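Local coordinates for protein beta-glucosidase (Chaetomella raphigera, PDB 6JXG) that probably hydrolyses terminal, non-reducing beta-D-glucosyl residues with release of beta-D-glucose, a step in the breakdown of cellulose, at residues G108-P113 against N123-S128; Q162-D167 against L451-S456; W383-A388 against S440-I445. One frame throughout, in Å; residues are numbered along the deposited sequence.

Interaction 1 of 3, residues G108-P113 against N123-S128; sequences GPVAGP and NWEGFS
The oxygen of water 1 is held by three hydrogen bonds, all to backbone atoms. It donates to V110 O and P113 O, both at 2.7 Å, and accepts from F127 N at 3.0 Å. Two carbonyls and one amide from opposing segments are thus satisfied through a single molecule. Water 2 repeats the device with one bond to each segment: it donates to E125 O at 2.6 Å and accepts from V110 N at 3.0 Å. Direct hydrogen bonds between 108-113 and 123-128 are absent, so the waters do the polar joining. Both segments belong to the loop between strand 105-106 and helix 131-147, in the TIM-barrel-like N-terminal domain of this family 3 glycoside hydrolase, and 108-113 is bent by cis peptide bonds before P109 and P113. The CA atoms of V110 and G126 lie nearest each other across the segments, and G126 CA offers a C-H to V110 O at 3.5 Å; a CB on G126 would run into P113 O, so glycine suits the place. Because V110 CG1 lies anti to the backbone N (chi1 174°), CG2 is left beside that N and meets E125 CB at 4.0 Å, their side chains crossing obliquely, while the E125 carboxylate forms a salt bridge with R122. The F127 ring has water 2 above one face, toward its rim. Its CE2 meets P109 CB at 3.7 Å, the flat ring and the rigid pyrrolidine crossing obliquely, and helix 131-147 packs on both. N123 lays OD1 against P113 CB and CG, its ND2 being bonded to I117 O.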
loop_
_atom_site.group_PDB
_atom_site.type_symbol
_atom_site.label_atom_id
_atom_site.label_comp_id
_atom_site.label_asym_id
_atom_site.label_seq_id
_atom_site.Cartn_x
_atom_site.Cartn_y
_atom_site.Cartn_z
ATOM N N GLY A 108 0.995 10.137 1.811
ATOM C CA GLY A 108 0.756 8.682 1.874
ATOM C C GLY A 108 0.700 8.297 3.368
ATOM O O GLY A 108 0.978 9.127 4.257
ATOM N N PRO A 109 0.434 7.035 3.670
ATOM C CA PRO A 109 0.302 5.938 2.784
ATOM C C PRO A 109 -1.148 5.743 2.244
ATOM O O PRO A 109 -2.013 6.521 2.484
ATOM C CB PRO A 109 0.735 4.752 3.619
ATOM C CG PRO A 109 0.251 5.087 5.038
ATOM C CD PRO A 109 0.289 6.620 5.073
ATOM N N VAL A 110 -1.307 4.714 1.419
ATOM C CA VAL A 110 -2.527 4.494 0.669
ATOM C C VAL A 110 -3.350 3.348 1.225
ATOM O O VAL A 110 -2.947 2.174 1.139
ATOM C CB VAL A 110 -2.173 4.250 -0.821
ATOM C CG1 VAL A 110 -3.417 3.864 -1.595
ATOM C CG2 VAL A 110 -1.501 5.484 -1.466
ATOM N N ALA A 111 -4.475 3.699 1.849
ATOM C CA ALA A 111 -5.515 2.741 2.296
ATOM C C ALA A 111 -6.648 2.492 1.312
ATOM O O ALA A 111 -7.457 1.575 1.539
ATOM C CB ALA A 111 -6.161 3.205 3.576
ATOM N N GLY A 112 -6.767 3.349 0.297
ATOM C CA GLY A 112 -7.875 3.319 -0.708
ATOM C C GLY A 112 -7.247 3.816 -2.017
ATOM O O GLY A 112 -6.791 4.957 -2.133
ATOM N N PRO A 113 -7.222 2.981 -3.050
ATOM C CA PRO A 113 -7.827 1.666 -3.172
ATOM C C PRO A 113 -7.137 0.571 -2.302
ATOM O O PRO A 113 -5.882 0.605 -2.063
ATOM C CB PRO A 113 -7.591 1.347 -4.612
ATOM C CG PRO A 113 -6.275 2.040 -4.955
ATOM C CD PRO A 113 -6.415 3.343 -4.240
ATOM N N ASN A 123 -3.226 -0.045 -7.495
ATOM C CA ASN A 123 -3.270 -0.985 -6.352
ATOM C C ASN A 123 -1.905 -1.262 -5.739
ATOM O O ASN A 123 -1.776 -1.400 -4.559
ATOM C CB ASN A 123 -3.958 -2.312 -6.747
ATOM C CG ASN A 123 -5.393 -2.134 -7.144
ATOM O OD1 ASN A 123 -5.991 -1.120 -6.882
ATOM N ND2 ASN A 123 -5.980 -3.187 -7.714
ATOM N N TRP A 124 -0.901 -1.273 -6.568
ATOM C CA TRP A 124 0.522 -1.298 -6.154
ATOM C C TRP A 124 0.990 -0.239 -5.164
ATOM O O TRP A 124 1.927 -0.502 -4.350
ATOM C CB TRP A 124 1.452 -1.296 -7.384
ATOM C CG TRP A 124 1.319 -0.124 -8.242
ATOM C CD1 TRP A 124 0.425 0.057 -9.242
ATOM C CD2 TRP A 124 2.011 1.129 -8.071
ATOM N NE1 TRP A 124 0.598 1.326 -9.796
ATOM C CE2 TRP A 124 1.556 2.000 -9.071
ATOM C CE3 TRP A 124 3.016 1.568 -7.201
ATOM C CZ2 TRP A 124 2.075 3.322 -9.236
ATOM C CZ3 TRP A 124 3.533 2.908 -7.337
ATOM C CH2 TRP A 124 3.065 3.753 -8.353
ATOM N N GLU A 125 0.306 0.904 -5.134
ATOM C CA GLU A 125 0.629 1.919 -4.151
ATOM C C GLU A 125 0.161 1.562 -2.742
ATOM O O GLU A 125 0.691 2.095 -1.728
ATOM C CB GLU A 125 -0.061 3.252 -4.500
ATOM C CG GLU A 125 0.247 3.878 -5.851
ATOM C CD GLU A 125 0.019 5.374 -5.888
ATOM O OE1 GLU A 125 0.582 6.121 -5.024
ATOM O OE2 GLU A 125 -0.690 5.848 -6.809
ATOM N N GLY A 126 -0.836 0.678 -2.686
ATOM C CA GLY A 126 -1.502 0.293 -1.470
ATOM C C GLY A 126 -0.938 -0.945 -0.778
ATOM O O GLY A 126 0.175 -1.340 -1.018
ATOM N N PHE A 127 -1.767 -1.513 0.122
ATOM C CA PHE A 127 -1.352 -2.492 1.101
ATOM C C PHE A 127 -2.251 -3.736 1.122
ATOM O O PHE A 127 -2.473 -4.368 2.170
ATOM C CB PHE A 127 -1.332 -1.863 2.509
ATOM C CG PHE A 127 -0.199 -0.900 2.741
ATOM C CD1 PHE A 127 1.136 -1.191 2.312
ATOM C CD2 PHE A 127 -0.419 0.223 3.525
ATOM C CE1 PHE A 127 2.174 -0.329 2.628
ATOM C CE2 PHE A 127 0.644 1.094 3.825
ATOM C CZ PHE A 127 1.897 0.829 3.385
ATOM N N SER A 128 -2.796 -4.050 -0.039
ATOM C CA SER A 128 -3.570 -5.317 -0.306
ATOM C C SER A 128 -5.069 -5.223 -0.125
ATOM O O SER A 128 -5.572 -4.427 0.648
ATOM C CB SER A 128 -3.034 -6.512 0.464
ATOM O OG SER A 128 -3.676 -6.704 1.682
HETATM O O HOH W 1 -4.356 0.094 0.086
HETATM O O HOH W 2 0.773 2.594 0.858
#

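Interaction 2 of 3, residues Q162-D167 against L451-S456; sequences QETNRD and LGDRNS
The D453 carboxylate packs tightly against the backbone of E163 and T164, whereas the flank toward L451 is joined through water. OD1 takes the E163 N-H on its syn lone pair, 3.0 Å from N and nearly straight at 166°. OD2 has two donors: T164 N at 2.8 Å, coming from above the carboxylate plane, and T164 OG1, which reaches the anti lone pair at 2.6 Å. Aspartate suits the place because its short arm, with CG beside the backbone N (chi1 -64°), brings its two oxygens to consecutive backbone amides. G121 N adds a further bond to OD1, and so many donors would probably favour ionisation, although the E163 carboxylate, itself bonded to G443 N and close to the charge of R166, lies near without contact. The contact joins the TIM-barrel-like N-terminal domain to the C-terminal domain, and in 162-167 the gripped amides open a type II beta turn from E163 to R166, closed by R166 N to E163 O at 3.1 Å. Q162 NE2 braces the turn by bonding T164 O at 3.0 Å, and bonds V545 O too. G452 comes so near E163 CB that a side chain on it would clash. On the looser flank, water 3 donates to T164 OG1 and L451 O, both at 2.8 Å, while the exposed L451 side chain comes closest with CB 6.0 Å from T164 OG1.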
loop_
_atom_site.group_PDB
_atom_site.type_symbol
_atom_site.label_atom_id
_atom_site.label_comp_id
_atom_site.label_asym_id
_atom_site.label_seq_id
_atom_site.Cartn_x
_atom_site.Cartn_y
_atom_site.Cartn_z
ATOM N N GLN A 162 -11.008 2.089 -8.891
ATOM C CA GLN A 162 -10.528 2.057 -10.297
ATOM C C GLN A 162 -10.206 3.448 -10.793
ATOM O O GLN A 162 -10.792 4.432 -10.350
ATOM C CB GLN A 162 -11.534 1.384 -11.242
ATOM C CG GLN A 162 -12.884 2.145 -11.315
ATOM C CD GLN A 162 -13.857 1.431 -12.252
ATOM O OE1 GLN A 162 -14.164 0.243 -12.047
ATOM N NE2 GLN A 162 -14.249 2.104 -13.316
ATOM N N GLU A 163 -9.294 3.519 -11.771
ATOM C CA GLU A 163 -8.885 4.784 -12.365
ATOM C C GLU A 163 -9.836 5.237 -13.493
ATOM O O GLU A 163 -10.058 6.429 -13.706
ATOM C CB GLU A 163 -7.475 4.675 -12.932
ATOM C CG GLU A 163 -6.460 4.522 -11.812
ATOM C CD GLU A 163 -6.572 5.678 -10.859
ATOM O OE1 GLU A 163 -6.090 6.798 -11.194
ATOM O OE2 GLU A 163 -7.208 5.493 -9.777
ATOM N N THR A 164 -10.409 4.256 -14.179
ATOM C CA THR A 164 -11.396 4.514 -15.213
ATOM C C THR A 164 -12.596 5.314 -14.673
ATOM O O THR A 164 -13.328 4.903 -13.718
ATOM C CB THR A 164 -11.847 3.202 -15.870
ATOM O OG1 THR A 164 -10.714 2.518 -16.447
ATOM C CG2 THR A 164 -12.884 3.500 -17.022
ATOM N N ASN A 165 -12.782 6.498 -15.246
ATOM C CA ASN A 165 -13.843 7.443 -14.859
ATOM C C ASN A 165 -13.816 7.804 -13.389
ATOM O O ASN A 165 -14.821 8.061 -12.807
ATOM C CB ASN A 165 -15.273 6.879 -15.154
ATOM C CG ASN A 165 -15.462 6.489 -16.617
ATOM O OD1 ASN A 165 -14.951 7.117 -17.489
ATOM N ND2 ASN A 165 -16.156 5.415 -16.855
ATOM N N ARG A 166 -12.650 7.805 -12.788
ATOM C CA ARG A 166 -12.558 8.032 -11.397
ATOM C C ARG A 166 -13.123 9.356 -10.946
ATOM O O ARG A 166 -13.473 9.444 -9.784
ATOM C CB ARG A 166 -11.106 7.959 -10.899
ATOM C CG ARG A 166 -10.216 9.085 -11.449
ATOM C CD ARG A 166 -8.760 8.922 -11.009
ATOM N NE ARG A 166 -7.972 9.989 -11.579
ATOM C CZ ARG A 166 -6.828 10.426 -11.060
ATOM N NH1 ARG A 166 -6.377 9.882 -9.967
ATOM N NH2 ARG A 166 -6.165 11.424 -11.635
ATOM N N ASP A 167 -13.204 10.356 -11.809
ATOM C CA ASP A 167 -13.691 11.647 -11.354
ATOM C C ASP A 167 -15.112 11.893 -11.764
ATOM O O ASP A 167 -15.614 13.025 -11.622
ATOM C CB ASP A 167 -12.804 12.782 -11.800
ATOM C CG ASP A 167 -12.723 12.919 -13.271
ATOM O OD1 ASP A 167 -12.005 13.818 -13.632
ATOM O OD2 ASP A 167 -13.262 12.127 -14.057
ATOM N N LEU A 451 -5.217 3.604 -19.922
ATOM C CA LEU A 451 -5.340 4.835 -19.160
ATOM C C LEU A 451 -5.458 4.406 -17.670
ATOM O O LEU A 451 -6.561 4.196 -17.165
ATOM C CB LEU A 451 -6.599 5.519 -19.560
ATOM C CG LEU A 451 -6.682 7.068 -19.433
ATOM C CD1 LEU A 451 -8.056 7.583 -19.298
ATOM C CD2 LEU A 451 -5.654 7.780 -18.585
ATOM N N GLY A 452 -4.305 4.290 -17.022
ATOM C CA GLY A 452 -4.202 3.840 -15.628
ATOM C C GLY A 452 -4.427 2.357 -15.377
ATOM O O GLY A 452 -3.513 1.633 -15.040
ATOM N N ASP A 453 -5.694 1.950 -15.435
ATOM C CA ASP A 453 -6.092 0.563 -15.242
ATOM C C ASP A 453 -5.581 -0.343 -16.348
ATOM O O ASP A 453 -5.520 0.071 -17.498
ATOM C CB ASP A 453 -7.636 0.449 -15.256
ATOM C CG ASP A 453 -8.323 1.180 -14.115
ATOM O OD1 ASP A 453 -7.741 1.284 -12.989
ATOM O OD2 ASP A 453 -9.500 1.608 -14.330
ATOM N N ARG A 454 -5.252 -1.582 -15.988
ATOM C CA ARG A 454 -4.876 -2.613 -16.894
ATOM C C ARG A 454 -6.082 -3.197 -17.622
ATOM O O ARG A 454 -7.169 -3.347 -17.067
ATOM C CB ARG A 454 -4.158 -3.783 -16.190
ATOM C CG ARG A 454 -2.864 -3.366 -15.529
ATOM C CD ARG A 454 -2.148 -4.528 -14.934
ATOM N NE ARG A 454 -2.654 -5.059 -13.705
ATOM C CZ ARG A 454 -2.440 -6.312 -13.306
ATOM N NH1 ARG A 454 -1.858 -7.231 -14.086
ATOM N NH2 ARG A 454 -2.849 -6.693 -12.125
ATOM N N ASN A 455 -5.860 -3.524 -18.872
ATOM C CA ASN A 455 -6.942 -3.987 -19.704
ATOM C C ASN A 455 -7.024 -5.515 -19.681
ATOM O O ASN A 455 -7.896 -6.114 -20.280
ATOM C CB ASN A 455 -6.882 -3.332 -21.080
ATOM C CG ASN A 455 -5.754 -3.832 -21.962
ATOM O OD1 ASN A 455 -5.495 -3.248 -23.054
ATOM N ND2 ASN A 455 -5.111 -4.887 -21.578
ATOM N N SER A 456 -6.122 -6.174 -18.953
ATOM C CA SER A 456 -6.111 -7.641 -18.865
ATOM C C SER A 456 -5.257 -7.974 -17.679
ATOM O O SER A 456 -4.657 -7.071 -17.103
ATOM C CB SER A 456 -5.492 -8.316 -20.073
ATOM O OG SER A 456 -4.093 -8.075 -20.060
HETATM O O HOH W 3 -9.190 4.252 -18.098
#

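Interaction 3 of 3, residues W383-A388 against S440-I445; sequences WGSGTA and SGEGYI
W383 loses the most surface to this contact, followed by I445 and E442. A chi1 of 67°, with CG in the crowded position between backbone N and carbonyl carbon, brings the indole over the S440-G441 backbone. One face rests there, G441 CA making a CH-pi contact with the five-membered ring; a side chain on G441 would strike CD1. From the opposite face I445 points CG2 at the same ring, 4.1 Å from its centroid, while its CB reaches W383 CD1 at 3.5 Å. At the edge, NE1 donates to E442 O at 3.1 Å, bent to 137°. A single beta bridge pairs the backbones of W383 and G441, with W383 N to S440 O at 3.1 Å and E442 N to W383 O at 3.0 Å. The bridge ties together loops that follow two neighbouring parallel strands, 351-355 and 431-438, of the C-terminal domain's sheet. An alanine in place of W383 lacks the indole and its bond to E442 O, and would probably loosen the packing of I445 against S440-G441. E442 stretches out fully, CG anti to the backbone N, and its OE2 accepts from S385 OG at 2.7 Å, on the syn lone pair, and from S385 N at 3.0 Å. R166 forms a salt bridge with OE1, so this carboxylate, with donors on both oxygens, is likely to stay ionised.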
loop_
_atom_site.group_PDB
_atom_site.type_symbol
_atom_site.label_atom_id
_atom_site.label_comp_id
_atom_site.label_asym_id
_atom_site.label_seq_id
_atom_site.Cartn_x
_atom_site.Cartn_y
_atom_site.Cartn_z
ATOM N N TRP A 383 3.158 3.980 -12.451
ATOM C CA TRP A 383 3.221 5.383 -12.883
ATOM C C TRP A 383 2.187 6.246 -12.179
ATOM O O TRP A 383 1.216 5.755 -11.609
ATOM C CB TRP A 383 3.040 5.548 -14.392
ATOM C CG TRP A 383 1.734 5.229 -14.941
ATOM C CD1 TRP A 383 0.611 5.990 -14.874
ATOM C CD2 TRP A 383 1.377 4.079 -15.762
ATOM N NE1 TRP A 383 -0.410 5.402 -15.585
ATOM C CE2 TRP A 383 0.007 4.219 -16.105
ATOM C CE3 TRP A 383 2.062 2.955 -16.199
ATOM C CZ2 TRP A 383 -0.685 3.273 -16.886
ATOM C CZ3 TRP A 383 1.371 2.019 -17.034
ATOM C CH2 TRP A 383 0.011 2.187 -17.336
ATOM N N GLY A 384 2.431 7.544 -12.258
ATOM C CA GLY A 384 1.518 8.536 -11.686
ATOM C C GLY A 384 2.153 9.372 -10.607
ATOM O O GLY A 384 3.352 9.579 -10.625
ATOM N N SER A 385 1.325 9.841 -9.658
ATOM C CA SER A 385 1.773 10.695 -8.588
ATOM C C SER A 385 2.516 9.964 -7.506
ATOM O O SER A 385 3.306 10.568 -6.792
ATOM C CB SER A 385 0.581 11.410 -7.952
ATOM O OG SER A 385 -0.189 10.418 -7.296
ATOM N N GLY A 386 2.298 8.649 -7.398
ATOM C CA GLY A 386 2.953 7.804 -6.354
ATOM C C GLY A 386 4.355 7.317 -6.715
ATOM O O GLY A 386 4.677 6.109 -6.572
ATOM N N THR A 387 5.153 8.252 -7.214
ATOM C CA THR A 387 6.462 8.023 -7.787
ATOM C C THR A 387 7.517 8.901 -7.188
ATOM O O THR A 387 7.223 9.851 -6.456
ATOM C CB THR A 387 6.442 8.183 -9.327
ATOM O OG1 THR A 387 5.981 9.491 -9.726
ATOM C CG2 THR A 387 5.485 7.042 -9.932
ATOM N N ALA A 388 8.752 8.640 -7.613
ATOM C CA ALA A 388 9.964 9.385 -7.233
ATOM C C ALA A 388 10.966 9.161 -8.360
ATOM O O ALA A 388 10.793 8.224 -9.115
ATOM C CB ALA A 388 10.557 8.894 -5.956
ATOM N N SER A 440 1.096 -0.581 -14.480
ATOM C CA SER A 440 -0.136 0.199 -14.450
ATOM C C SER A 440 0.176 1.458 -13.637
ATOM O O SER A 440 1.251 1.610 -13.063
ATOM C CB SER A 440 -1.307 -0.621 -13.832
ATOM O OG SER A 440 -1.207 -0.842 -12.421
ATOM N N GLY A 441 -0.814 2.306 -13.538
ATOM C CA GLY A 441 -0.657 3.578 -12.866
ATOM C C GLY A 441 -1.910 4.394 -12.751
ATOM O O GLY A 441 -3.034 3.934 -13.015
ATOM N N GLU A 442 -1.703 5.622 -12.290
ATOM C CA GLU A 442 -2.747 6.554 -12.104
ATOM C C GLU A 442 -3.399 6.968 -13.440
ATOM O O GLU A 442 -2.752 7.055 -14.485
ATOM C CB GLU A 442 -2.186 7.792 -11.346
ATOM C CG GLU A 442 -3.265 8.753 -10.918
ATOM C CD GLU A 442 -2.751 9.879 -10.015
ATOM O OE1 GLU A 442 -3.555 10.797 -9.727
ATOM O OE2 GLU A 442 -1.646 9.737 -9.472
ATOM N N GLY A 443 -4.676 7.181 -13.384
ATOM C CA GLY A 443 -5.443 7.425 -14.611
ATOM C C GLY A 443 -5.359 8.812 -15.252
ATOM O O GLY A 443 -6.352 9.264 -15.780
ATOM N N TYR A 444 -4.180 9.435 -15.282
ATOM C CA TYR A 444 -3.959 10.608 -16.129
ATOM C C TYR A 444 -2.932 10.337 -17.173
ATOM O O TYR A 444 -2.629 11.219 -17.933
ATOM C CB TYR A 444 -3.652 11.889 -15.350
ATOM C CG TYR A 444 -2.343 11.889 -14.635
ATOM C CD1 TYR A 444 -1.227 12.408 -15.224
ATOM C CD2 TYR A 444 -2.249 11.449 -13.295
ATOM C CE1 TYR A 444 0.036 12.411 -14.576
ATOM C CE2 TYR A 444 -1.016 11.421 -12.652
ATOM C CZ TYR A 444 0.120 11.896 -13.317
ATOM O OH TYR A 444 1.313 11.874 -12.646
ATOM N N ILE A 445 -2.398 9.118 -17.235
ATOM C CA ILE A 445 -1.371 8.743 -18.157
ATOM C C ILE A 445 -1.824 7.441 -18.850
ATOM O O ILE A 445 -2.304 6.507 -18.198
ATOM C CB ILE A 445 -0.084 8.415 -17.366
ATOM C CG1 ILE A 445 0.475 9.673 -16.666
ATOM C CG2 ILE A 445 1.006 7.935 -18.307
ATOM C CD1 ILE A 445 1.682 9.427 -15.787
#

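Interactions 2 and 3 are directly joined, their centres 11 Å apart. R166 NH1 forms a salt bridge with E442 OE1 at 3.0 Å, and E163 OE1 probably accepts a hydrogen bond from G443 N at 2.6 Å. Interaction 3 lies inside the loop interaction 2 closes. Interaction 1, centred about 13 Å from interaction 3, meets it by packing: W124 CZ2 lies 3.5 Å from W383 N. Interactions 1 and 2 stay about 6 Å apart at their nearest atoms, but G121, just before 123-128, bonds both D453 and S440. Only interaction 2 itself joins the N- and C-terminal domains; the others each lie within one and touch across the boundary, where family 3 enzymes generally hold their active site.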